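Local coordinates for protein cephalosporin hydroxylase CMCI (Streptomyces clavuligerus, PDB 2BM8) that probably takes part in the 7-alpha-hydroxylation and methylation steps of cephamycin biosynthesis, and belongs to the rhamnosyl O-methyltransferase/CmcI family with a Rossmann-like domain, at residues T165-M169 with Y182-E186. The protein carries 3 engineered substitutions. Residues are numbered along the deposited sequence.
Sequences TFNIM and YFIIE
Met169 CG lies over one face of the Phe183 ring, 3.7 Å from the ring centroid and only 12° off the ring normal, a CH-pi contact, while Met169 SD sits obliquely at 4.3 Å from the same centroid, making the pair a Met-aromatic contact. The first turn of helix 165-175, closed by the hydrogen bond from Met169 N to Thr165 O (2.8 Å), runs antiparallel to strand 182-185; the axes of the two short segments make 178° and approach to 10.8 Å. CA atoms pair Thr165 with Ile185 (8.5 Å) and Met169 with Phe183 (7.7 Å). In the extended strand, Phe183 and Ile185 point their CA-to-CB bonds toward the helix, and Ile184 between them faces helix 67-80 across the sheet. A t chi1 carries the Phe183 ring to the helix, where Ile168 CG2 comes to 4.4 Å from its CE1. Ile185, chi1 m and chi2 t, brings CD1 to 3.6 Å from Thr165 CG2 and 4.2 Å from Met169 SD. The off-well chi1 of Met169 (-138°) accompanies this shared position of the thioether beside both strand residues. Phe157 of strand 155-159 meets the Phe183 ring with nearly parallel planes and also touches Ile168. This is the helix-on-sheet packing of a beta-alpha-beta unit, strand 155-159, helix 165-175 and strand 182-185, in a Rossmann-like domain whose strand order 3-2-1-4-5-7-6 is that of class I methyltransferases. With 227 Å² buried, the contact between these segments is apolar, CH-pi and sulfur-aromatic, so its fit rests on side-chain shape and burial rather than polar pairing.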
loop_
_atom_site.group_PDB
_atom_site.type_symbol
_atom_site.label_atom_id
_atom_site.label_comp_id
_atom_site.label_asym_id
_atom_site.label_seq_id
_atom_site.Cartn_x
_atom_site.Cartn_y
_atom_site.Cartn_z
ATOM N N THR B 165 -19.381 27.894 12.081
ATOM C CA THR B 165 -18.394 28.302 11.095
ATOM C C THR B 165 -18.954 29.097 9.897
ATOM O O THR B 165 -18.497 30.200 9.607
ATOM C CB THR B 165 -17.662 27.049 10.604
ATOM O OG1 THR B 165 -17.114 26.340 11.730
ATOM C CG2 THR B 165 -16.461 27.422 9.716
ATOM N N PHE B 166 -19.953 28.545 9.221
ATOM C CA PHE B 166 -20.530 29.211 8.060
ATOM C C PHE B 166 -21.113 30.573 8.396
ATOM O O PHE B 166 -20.965 31.508 7.610
ATOM C CB PHE B 166 -21.566 28.316 7.381
ATOM C CG PHE B 166 -20.957 27.127 6.716
ATOM C CD1 PHE B 166 -21.080 25.859 7.274
ATOM C CD2 PHE B 166 -20.223 27.278 5.551
ATOM C CE1 PHE B 166 -20.509 24.765 6.662
ATOM C CE2 PHE B 166 -19.640 26.185 4.940
ATOM C CZ PHE B 166 -19.782 24.929 5.495
ATOM N N ASN B 167 -21.755 30.687 9.560
ATOM C CA ASN B 167 -22.253 31.979 10.039
ATOM C C ASN B 167 -21.120 32.958 10.308
ATOM O O ASN B 167 -21.216 34.123 9.951
ATOM C CB ASN B 167 -23.123 31.814 11.301
ATOM C CG ASN B 167 -24.610 31.558 10.973
ATOM O OD1 ASN B 167 -25.185 32.207 10.097
ATOM N ND2 ASN B 167 -25.224 30.611 11.684
ATOM N N ILE B 168 -20.040 32.475 10.914
ATOM C CA ILE B 168 -18.858 33.297 11.177
ATOM C C ILE B 168 -18.219 33.726 9.865
ATOM O O ILE B 168 -17.685 34.822 9.761
ATOM C CB ILE B 168 -17.837 32.520 12.042
ATOM C CG1 ILE B 168 -18.400 32.232 13.428
ATOM C CG2 ILE B 168 -16.538 33.297 12.191
ATOM C CD1 ILE B 168 -17.647 31.122 14.147
ATOM N N MET B 169 -18.285 32.848 8.868
ATOM C CA MET B 169 -17.794 33.140 7.509
ATOM C C MET B 169 -18.580 34.253 6.835
ATOM O O MET B 169 -17.992 35.095 6.181
ATOM C CB MET B 169 -17.865 31.894 6.618
ATOM C CG MET B 169 -16.662 31.677 5.721
ATOM S SD MET B 169 -16.514 29.925 5.285
ATOM C CE MET B 169 -17.129 29.940 3.645
ATOM N N TYR B 182 -7.274 35.772 4.043
ATOM C CA TYR B 182 -7.539 34.349 4.059
ATOM C C TYR B 182 -8.578 33.995 5.121
ATOM O O TYR B 182 -8.618 34.590 6.187
ATOM C CB TYR B 182 -6.238 33.589 4.302
ATOM C CG TYR B 182 -5.409 33.406 3.046
ATOM C CD1 TYR B 182 -4.511 34.375 2.627
ATOM C CD2 TYR B 182 -5.538 32.265 2.270
ATOM C CE1 TYR B 182 -3.758 34.201 1.472
ATOM C CE2 TYR B 182 -4.788 32.091 1.121
ATOM C CZ TYR B 182 -3.903 33.056 0.731
ATOM O OH TYR B 182 -3.178 32.874 -0.418
ATOM N N PHE B 183 -9.466 33.072 4.793
ATOM C CA PHE B 183 -10.316 32.435 5.779
ATOM C C PHE B 183 -10.033 30.957 5.649
ATOM O O PHE B 183 -10.286 30.385 4.600
ATOM C CB PHE B 183 -11.801 32.728 5.542
ATOM C CG PHE B 183 -12.703 32.260 6.675
ATOM C CD1 PHE B 183 -13.200 33.160 7.604
ATOM C CD2 PHE B 183 -13.050 30.919 6.809
ATOM C CE1 PHE B 183 -14.035 32.733 8.638
ATOM C CE2 PHE B 183 -13.887 30.496 7.849
ATOM C CZ PHE B 183 -14.373 31.408 8.756
ATOM N N ILE B 184 -9.510 30.358 6.720
ATOM C CA ILE B 184 -9.005 28.994 6.696
ATOM C C ILE B 184 -9.704 28.095 7.712
ATOM O O ILE B 184 -9.805 28.432 8.894
ATOM C CB ILE B 184 -7.489 29.001 6.954
ATOM C CG1 ILE B 184 -6.772 29.576 5.730
ATOM C CG2 ILE B 184 -6.981 27.595 7.233
ATOM C CD1 ILE B 184 -5.375 30.033 5.992
ATOM N N ILE B 185 -10.169 26.940 7.251
ATOM C CA ILE B 185 -10.769 25.957 8.142
ATOM C C ILE B 185 -9.877 24.745 8.172
ATOM O O ILE B 185 -9.752 24.039 7.187
ATOM C CB ILE B 185 -12.187 25.592 7.669
ATOM C CG1 ILE B 185 -13.111 26.793 7.834
ATOM C CG2 ILE B 185 -12.731 24.428 8.482
ATOM C CD1 ILE B 185 -14.287 26.801 6.920
ATOM N N GLU B 186 -9.240 24.507 9.304
ATOM C CA GLU B 186 -8.335 23.371 9.421
ATOM C C GLU B 186 -9.145 22.119 9.745
ATOM O O GLU B 186 -10.186 22.219 10.376
ATOM C CB GLU B 186 -7.274 23.646 10.489
ATOM C CG GLU B 186 -6.386 24.862 10.196
ATOM C CD GLU B 186 -5.115 24.916 11.046
ATOM O OE1 GLU B 186 -4.948 24.040 11.911
ATOM O OE2 GLU B 186 -4.293 25.853 10.863
#